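Local atomic coordinates of fatty acid amide hydrolase (Candida albicans, PDB entry 6KVR), a protein that probably hydrolyses amides of monocarboxylic acids, fatty acid amides among them, to the free acid and ammonia, as an amidase signature family enzyme. Residues Ile153-Lys158 against Ser246-Ser252; Val185-Leu190 against Trp309-Tyr313. The contacts are given in a common frame with arbitrary orientation. Residue numbers count along the deposited sequence, not the author numbering.

Contact 1: residues Ile153-Lys158 against Ser246-Ser252; sequences IPISLK and SAIGVGS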
ATOM      1  N   ILE A 153      27.871   9.499 -12.470  1.00 31.58           N
ATOM      2  CA  ILE A 153      28.089   8.569 -11.372  1.00 31.04           C
ATOM      3  C   ILE A 153      27.880   7.132 -11.921  1.00 26.35           C
ATOM      4  O   ILE A 153      26.749   6.823 -12.321  1.00 30.35           O
ATOM      5  CB  ILE A 153      27.162   8.861 -10.188  1.00 32.49           C
ATOM      6  CG1 ILE A 153      27.546  10.199  -9.561  1.00 34.38           C
ATOM      7  CG2 ILE A 153      27.285   7.800  -9.117  1.00 31.34           C
ATOM      8  CD1 ILE A 153      29.049  10.311  -9.233  1.00 36.71           C
ATOM      9  N   PRO A 154      28.908   6.304 -11.958  1.00 29.46           N
ATOM     10  CA  PRO A 154      28.740   4.921 -12.470  1.00 27.36           C
ATOM     11  C   PRO A 154      28.023   4.025 -11.473  1.00 30.44           C
ATOM     12  O   PRO A 154      28.483   3.818 -10.343  1.00 26.30           O
ATOM     13  CB  PRO A 154      30.185   4.453 -12.710  1.00 25.81           C
ATOM     14  CG  PRO A 154      31.032   5.680 -12.641  1.00 31.17           C
ATOM     15  CD  PRO A 154      30.319   6.616 -11.697  1.00 30.61           C
ATOM     16  N   ILE A 155      26.904   3.451 -11.911  1.00 27.26           N
ATOM     17  CA  ILE A 155      25.987   2.716 -11.050  1.00 25.25           C
ATOM     18  C   ILE A 155      25.796   1.329 -11.645  1.00 24.78           C
ATOM     19  O   ILE A 155      25.587   1.196 -12.856  1.00 25.95           O
ATOM     20  CB  ILE A 155      24.653   3.475 -10.898  1.00 26.88           C
ATOM     21  CG1 ILE A 155      24.874   4.727 -10.038  1.00 26.21           C
ATOM     22  CG2 ILE A 155      23.547   2.586 -10.314  1.00 26.79           C
ATOM     23  CD1 ILE A 155      23.610   5.442  -9.626  1.00 26.30           C
ATOM     24  N   SER A 156      25.926   0.300 -10.809  1.00 22.33           N
ATOM     25  CA  SER A 156      25.702  -1.072 -11.237  1.00 25.17           C
ATOM     26  C   SER A 156      24.250  -1.479 -10.988  1.00 23.65           C
ATOM     27  O   SER A 156      23.604  -1.004 -10.052  1.00 25.63           O
ATOM     28  CB  SER A 156      26.647  -2.029 -10.508  1.00 24.60           C
ATOM     29  OG  SER A 156      26.529  -1.866  -9.108  1.00 27.51           O
ATOM     30  N   LEU A 157      23.750  -2.382 -11.825  1.00 26.82           N
ATOM     31  CA  LEU A 157      22.328  -2.698 -11.910  1.00 26.80           C
ATOM     32  C   LEU A 157      22.126  -4.205 -11.813  1.00 29.15           C
ATOM     33  O   LEU A 157      22.797  -4.975 -12.510  1.00 25.98           O
ATOM     34  CB  LEU A 157      21.740  -2.180 -13.219  1.00 25.25           C
ATOM     35  CG  LEU A 157      21.783  -0.670 -13.455  1.00 25.73           C
ATOM     36  CD1 LEU A 157      21.482  -0.389 -14.892  1.00 21.76           C
ATOM     37  CD2 LEU A 157      20.810   0.068 -12.532  1.00 23.21           C
ATOM     38  N   LYS A 158      21.221  -4.625 -10.931  1.00 29.67           N
ATOM     39  CA  LYS A 158      20.844  -6.033 -10.879  1.00 30.94           C
ATOM     40  C   LYS A 158      20.231  -6.430 -12.218  1.00 27.86           C
ATOM     41  O   LYS A 158      19.459  -5.666 -12.804  1.00 23.01           O
ATOM     42  CB  LYS A 158      19.865  -6.265  -9.725  1.00 27.05           C
ATOM     43  CG  LYS A 158      19.618  -7.713  -9.338  1.00 26.61           C
ATOM     44  CD  LYS A 158      18.621  -7.783  -8.180  1.00 26.20           C
ATOM     45  CE  LYS A 158      18.219  -9.231  -7.876  1.00 26.05           C
ATOM     46  NZ  LYS A 158      17.627  -9.394  -6.503  1.00 24.03           N
ATOM     47  N   SER A 246      31.853  -0.268  -8.400  1.00 25.93           N
ATOM     48  CA  SER A 246      30.950   0.798  -8.800  1.00 25.51           C
ATOM     49  C   SER A 246      30.744   1.705  -7.595  1.00 30.58           C
ATOM     50  O   SER A 246      31.077   1.348  -6.465  1.00 27.67           O
ATOM     51  CB  SER A 246      29.611   0.247  -9.323  1.00 30.34           C
ATOM     52  OG  SER A 246      28.868  -0.350  -8.280  1.00 25.38           O
ATOM     53  N   ALA A 247      30.158   2.877  -7.841  1.00 29.22           N
ATOM     54  CA  ALA A 247      29.948   3.849  -6.773  1.00 29.51           C
ATOM     55  C   ALA A 247      28.654   3.608  -5.994  1.00 34.33           C
ATOM     56  O   ALA A 247      28.598   3.873  -4.782  1.00 31.46           O
ATOM     57  CB  ALA A 247      29.947   5.267  -7.359  1.00 29.02           C
ATOM     58  N   ILE A 248      27.596   3.160  -6.676  1.00 27.06           N
ATOM     59  CA  ILE A 248      26.351   2.747  -6.042  1.00 27.87           C
ATOM     60  C   ILE A 248      25.830   1.539  -6.804  1.00 28.65           C
ATOM     61  O   ILE A 248      26.023   1.422  -8.018  1.00 29.25           O
ATOM     62  CB  ILE A 248      25.280   3.863  -6.022  1.00 25.23           C
ATOM     63  CG1 ILE A 248      25.848   5.167  -5.480  1.00 26.93           C
ATOM     64  CG2 ILE A 248      24.069   3.447  -5.182  1.00 28.56           C
ATOM     65  CD1 ILE A 248      24.859   6.333  -5.491  1.00 32.38           C
ATOM     66  N   GLY A 249      25.189   0.626  -6.079  1.00 26.15           N
ATOM     67  CA  GLY A 249      24.492  -0.481  -6.706  1.00 28.55           C
ATOM     68  C   GLY A 249      23.002  -0.454  -6.414  1.00 25.42           C
ATOM     69  O   GLY A 249      22.566   0.112  -5.410  1.00 27.91           O
ATOM     70  N   VAL A 250      22.211  -1.061  -7.286  1.00 26.65           N
ATOM     71  CA  VAL A 250      20.760  -1.128  -7.136  1.00 26.68           C
ATOM     72  C   VAL A 250      20.362  -2.595  -7.092  1.00 25.83           C
ATOM     73  O   VAL A 250      20.674  -3.354  -8.017  1.00 29.41           O
ATOM     74  CB  VAL A 250      20.029  -0.404  -8.275  1.00 27.16           C
ATOM     75  CG1 VAL A 250      18.508  -0.288  -7.958  1.00 27.25           C
ATOM     76  CG2 VAL A 250      20.629   0.963  -8.484  1.00 24.91           C
ATOM     77  N   GLY A 251      19.683  -2.993  -6.021  1.00 28.75           N
ATOM     78  CA  GLY A 251      19.161  -4.342  -5.905  1.00 27.68           C
ATOM     79  C   GLY A 251      17.681  -4.370  -5.554  1.00 26.96           C
ATOM     80  O   GLY A 251      17.001  -3.345  -5.589  1.00 25.45           O
ATOM     81  N   SER A 252      17.181  -5.546  -5.208  1.00 24.45           N
ATOM     82  CA  SER A 252      15.809  -5.725  -4.774  1.00 26.69           C
ATOM     83  C   SER A 252      15.824  -6.659  -3.572  1.00 27.25           C
ATOM     84  O   SER A 252      16.801  -7.380  -3.339  1.00 28.91           O
ATOM     85  CB  SER A 252      14.937  -6.294  -5.896  1.00 25.96           C
ATOM     86  OG  SER A 252      15.378  -7.604  -6.228  1.00 33.08           O
TER
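Start at Ser-246, just ahead of the strand: its OG lies 2.9 Å from Ser-156 OG, a hydroxyl that also hydrogen-bonds Glu-237. At Ala-247 the main-chain pairing opens, its N donating to Pro-154 O at 3.2 Å, while its CB packs 4.1 Å from Ile-153 CG2. Ile-248 O then accepts from Ser-156 N (3.0 Å) and also receives a CA-H...O contact from Ile-155 CA (3.3 Å). Gly-249 lies beside Ser-156, whose OG comes within 3.4 Å of Gly-249 CA; a CB there would be tight against that hydroxyl. Val-250 bonds on both sides of Leu-157, its N to Ser-156 O at 3.1 Å and its O to Lys-158 N at 3.2 Å, the regular pattern of parallel strands. Its CG2 meets Ile-155 CG2 at 3.8 Å and Leu-157 CD2 at 4.1 Å, making an apolar face. Past Gly-251, the extended Lys-158 side chain reaches Ser-252 OG with its NZ (2.9 Å). NZ also hydrogen-bonds Ser-233, consistent with the Ser-Ser-Lys triad of amidases, in which Ser-257 is the predicted nucleophile. These are neighbouring interior strands of the mixed sheet, running parallel: 199-201 flanks 155-158 and 295-300 flanks 248-253, helix 235-243 lies against the Ser-156 face, and helix 185-192 packs on Leu-157 and Val-250.

Contact 2: residues Val185-Leu190 against Trp309-Tyr313; sequences VTTSIL and WMKAY
Build two regular alpha-helical segments, Val-185 to Leu-190 and Trp-309 to Tyr-313, with local axes perpendicular (90°) and 11.5 Å apart at closest approach. At that spacing only side chains meet, chiefly the two aromatic ones of helix 303-317; the nearest CA pair, Ile-189 and Tyr-313, is 7.0 Å apart. Set Tyr-313 at chi1 t (-176°) with chi2 -80°, which carries its hydroxyl to Thr-186, chi1 m: Tyr-313 OH donates to Thr-186 OG1 at 2.6 Å. Both hydroxyls also hydrogen-bond the backbone of Ser-278, in a loop. Ile-189 takes chi1 m and chi2 t, laying CD1 over one face of the tyrosine ring in a CH-pi contact, 4.2 Å from CD1 to the ring centroid. One turn earlier, Trp-309 is also t (-167°), chi2 96°. Its indole meets Leu-190, chi1 m and chi2 t, with Leu-190 CD2 3.4 Å from Trp-309 NE1 and 3.9 Å from Trp-309 CE2; Thr-186 CG2 lies at the ring's edge, 4.3 Å from Trp-309 CZ2. The buried NE1 finds no hydrogen-bond partner in the model. Trp-309 also rests on Ile-248 and Val-250 of the sheet, placing this helix-helix packing in the alpha/beta core of the amidase fold.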
ATOM      1  N   VAL A 185      11.266   1.261 -14.621  1.00 21.78           N
ATOM      2  CA  VAL A 185      11.052   2.604 -14.081  1.00 26.41           C
ATOM      3  C   VAL A 185      12.297   3.092 -13.345  1.00 26.91           C
ATOM      4  O   VAL A 185      12.753   4.223 -13.545  1.00 26.13           O
ATOM      5  CB  VAL A 185       9.813   2.645 -13.173  1.00 24.93           C
ATOM      6  CG1 VAL A 185       9.706   3.998 -12.523  1.00 20.22           C
ATOM      7  CG2 VAL A 185       8.545   2.360 -13.985  1.00 29.08           C
ATOM      8  N   THR A 186      12.868   2.251 -12.485  1.00 25.66           N
ATOM      9  CA  THR A 186      13.977   2.719 -11.666  1.00 25.07           C
ATOM     10  C   THR A 186      15.202   3.037 -12.526  1.00 26.55           C
ATOM     11  O   THR A 186      15.855   4.070 -12.335  1.00 27.97           O
ATOM     12  CB  THR A 186      14.289   1.686 -10.579  1.00 24.33           C
ATOM     13  OG1 THR A 186      13.339   1.840  -9.524  1.00 31.93           O
ATOM     14  CG2 THR A 186      15.707   1.891  -9.998  1.00 23.44           C
ATOM     15  N   THR A 187      15.508   2.192 -13.507  1.00 24.11           N
ATOM     16  CA  THR A 187      16.669   2.465 -14.344  1.00 28.17           C
ATOM     17  C   THR A 187      16.482   3.738 -15.166  1.00 27.03           C
ATOM     18  O   THR A 187      17.426   4.528 -15.316  1.00 26.99           O
ATOM     19  CB  THR A 187      16.958   1.267 -15.247  1.00 25.85           C
ATOM     20  OG1 THR A 187      17.352   0.158 -14.436  1.00 27.66           O
ATOM     21  CG2 THR A 187      18.071   1.588 -16.227  1.00 25.80           C
ATOM     22  N   SER A 188      15.286   3.972 -15.711  1.00 25.85           N
ATOM     23  CA  SER A 188      15.158   5.173 -16.524  1.00 26.17           C
ATOM     24  C   SER A 188      15.135   6.421 -15.665  1.00 25.78           C
ATOM     25  O   SER A 188      15.544   7.483 -16.131  1.00 32.27           O
ATOM     26  CB  SER A 188      13.935   5.109 -17.447  1.00 27.63           C
ATOM     27  OG  SER A 188      12.736   5.197 -16.748  1.00 34.58           O
ATOM     28  N   ILE A 189      14.740   6.317 -14.402  1.00 25.50           N
ATOM     29  CA  ILE A 189      14.918   7.467 -13.526  1.00 29.54           C
ATOM     30  C   ILE A 189      16.402   7.731 -13.283  1.00 30.54           C
ATOM     31  O   ILE A 189      16.842   8.886 -13.274  1.00 30.81           O
ATOM     32  CB  ILE A 189      14.151   7.262 -12.211  1.00 29.64           C
ATOM     33  CG1 ILE A 189      12.647   7.451 -12.435  1.00 26.72           C
ATOM     34  CG2 ILE A 189      14.675   8.219 -11.112  1.00 28.85           C
ATOM     35  CD1 ILE A 189      11.833   7.105 -11.210  1.00 23.25           C
ATOM     36  N   LEU A 190      17.200   6.673 -13.096  1.00 25.36           N
ATOM     37  CA  LEU A 190      18.617   6.881 -12.794  1.00 28.55           C
ATOM     38  C   LEU A 190      19.334   7.546 -13.961  1.00 29.36           C
ATOM     39  O   LEU A 190      20.142   8.462 -13.759  1.00 29.53           O
ATOM     40  CB  LEU A 190      19.288   5.556 -12.425  1.00 26.28           C
ATOM     41  CG  LEU A 190      18.858   5.005 -11.059  1.00 27.72           C
ATOM     42  CD1 LEU A 190      19.566   3.695 -10.759  1.00 21.55           C
ATOM     43  CD2 LEU A 190      19.127   6.040  -9.954  1.00 25.61           C
ATOM     44  N   TRP A 309      21.070   8.815  -2.962  1.00 29.89           N
ATOM     45  CA  TRP A 309      20.299   8.070  -3.950  1.00 28.44           C
ATOM     46  C   TRP A 309      18.801   8.170  -3.660  1.00 25.72           C
ATOM     47  O   TRP A 309      18.012   8.512  -4.541  1.00 25.96           O
ATOM     48  CB  TRP A 309      20.782   6.618  -3.955  1.00 24.77           C
ATOM     49  CG  TRP A 309      20.335   5.788  -5.097  1.00 24.72           C
ATOM     50  CD1 TRP A 309      21.017   5.540  -6.241  1.00 26.76           C
ATOM     51  CD2 TRP A 309      19.105   5.062  -5.197  1.00 26.30           C
ATOM     52  NE1 TRP A 309      20.290   4.716  -7.064  1.00 28.22           N
ATOM     53  CE2 TRP A 309      19.109   4.406  -6.447  1.00 25.83           C
ATOM     54  CE3 TRP A 309      17.990   4.924  -4.364  1.00 23.32           C
ATOM     55  CZ2 TRP A 309      18.052   3.610  -6.883  1.00 21.80           C
ATOM     56  CZ3 TRP A 309      16.937   4.124  -4.794  1.00 27.60           C
ATOM     57  CH2 TRP A 309      16.981   3.472  -6.043  1.00 27.31           C
HETATM   58  N   MSE A 310      18.396   7.918  -2.422  1.00 26.78           N
HETATM   59  CA  MSE A 310      17.001   8.053  -2.043  1.00 26.64           C
HETATM   60  C   MSE A 310      16.479   9.458  -2.334  1.00 30.11           C
HETATM   61  O   MSE A 310      15.438   9.621  -2.984  1.00 31.48           O
HETATM   62  CB  MSE A 310      16.817   7.718  -0.558  1.00 30.85           C
HETATM   63  CG  MSE A 310      17.248   6.300  -0.188  1.00 29.00           C
HETATM   64 SE   MSE A 310      16.081   4.941  -1.019  1.00 40.55          SE
HETATM   65  CE  MSE A 310      14.519   5.125   0.203  1.00 29.18           C
ATOM     66  N   LYS A 311      17.211  10.469  -1.855  1.00 32.36           N
ATOM     67  CA  LYS A 311      16.770  11.853  -2.007  1.00 28.49           C
ATOM     68  C   LYS A 311      16.610  12.220  -3.472  1.00 28.30           C
ATOM     69  O   LYS A 311      15.593  12.804  -3.864  1.00 28.53           O
ATOM     70  CB  LYS A 311      17.752  12.812  -1.329  1.00 32.81           C
ATOM     71  CG  LYS A 311      17.334  14.292  -1.389  1.00 32.66           C
ATOM     72  CD  LYS A 311      18.406  15.155  -0.740  1.00 45.93           C
ATOM     73  CE  LYS A 311      19.645  15.236  -1.626  1.00 52.42           C
ATOM     74  NZ  LYS A 311      20.932  15.038  -0.866  1.00 59.38           N
ATOM     75  N   ALA A 312      17.605  11.878  -4.302  1.00 27.66           N
ATOM     76  CA  ALA A 312      17.523  12.202  -5.725  1.00 26.57           C
ATOM     77  C   ALA A 312      16.402  11.420  -6.407  1.00 30.20           C
ATOM     78  O   ALA A 312      15.602  11.988  -7.164  1.00 25.16           O
ATOM     79  CB  ALA A 312      18.864  11.925  -6.406  1.00 27.72           C
ATOM     80  N   TYR A 313      16.339  10.107  -6.155  1.00 26.95           N
ATOM     81  CA  TYR A 313      15.347   9.259  -6.806  1.00 23.86           C
ATOM     82  C   TYR A 313      13.941   9.782  -6.556  1.00 24.96           C
ATOM     83  O   TYR A 313      13.167   9.976  -7.495  1.00 23.91           O
ATOM     84  CB  TYR A 313      15.477   7.815  -6.305  1.00 22.13           C
ATOM     85  CG  TYR A 313      14.554   6.807  -6.986  1.00 27.09           C
ATOM     86  CD1 TYR A 313      13.213   6.682  -6.610  1.00 24.56           C
ATOM     87  CD2 TYR A 313      15.027   5.978  -8.001  1.00 25.14           C
ATOM     88  CE1 TYR A 313      12.382   5.764  -7.217  1.00 22.85           C
ATOM     89  CE2 TYR A 313      14.202   5.065  -8.618  1.00 25.59           C
ATOM     90  CZ  TYR A 313      12.877   4.960  -8.222  1.00 25.50           C
ATOM     91  OH  TYR A 313      12.055   4.038  -8.833  1.00 25.95           O
TER

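Following the chain, strand 155-158 comes first, and helix 185-192 is the next regular element. Strand 248-253 then returns beside strand 155-158, and contact 1 closes a loop with 87 residues between its segments. Helix 303-317 arrives last, reaching back to helix 185-192 and closing contact 2 over 118 residues. The segments alternate, so the two closures cross rather than nest. Their centres are 11 Å apart and they touch directly: Val-250 CG2 meets Leu-190 CD1 at 3.7 Å, and Ile-248 CG2 meets Trp-309 CD1 at 3.8 Å. Contact 1 pairs strands within the sheet, contact 2 joins helices packed on it, and together they form one continuous core.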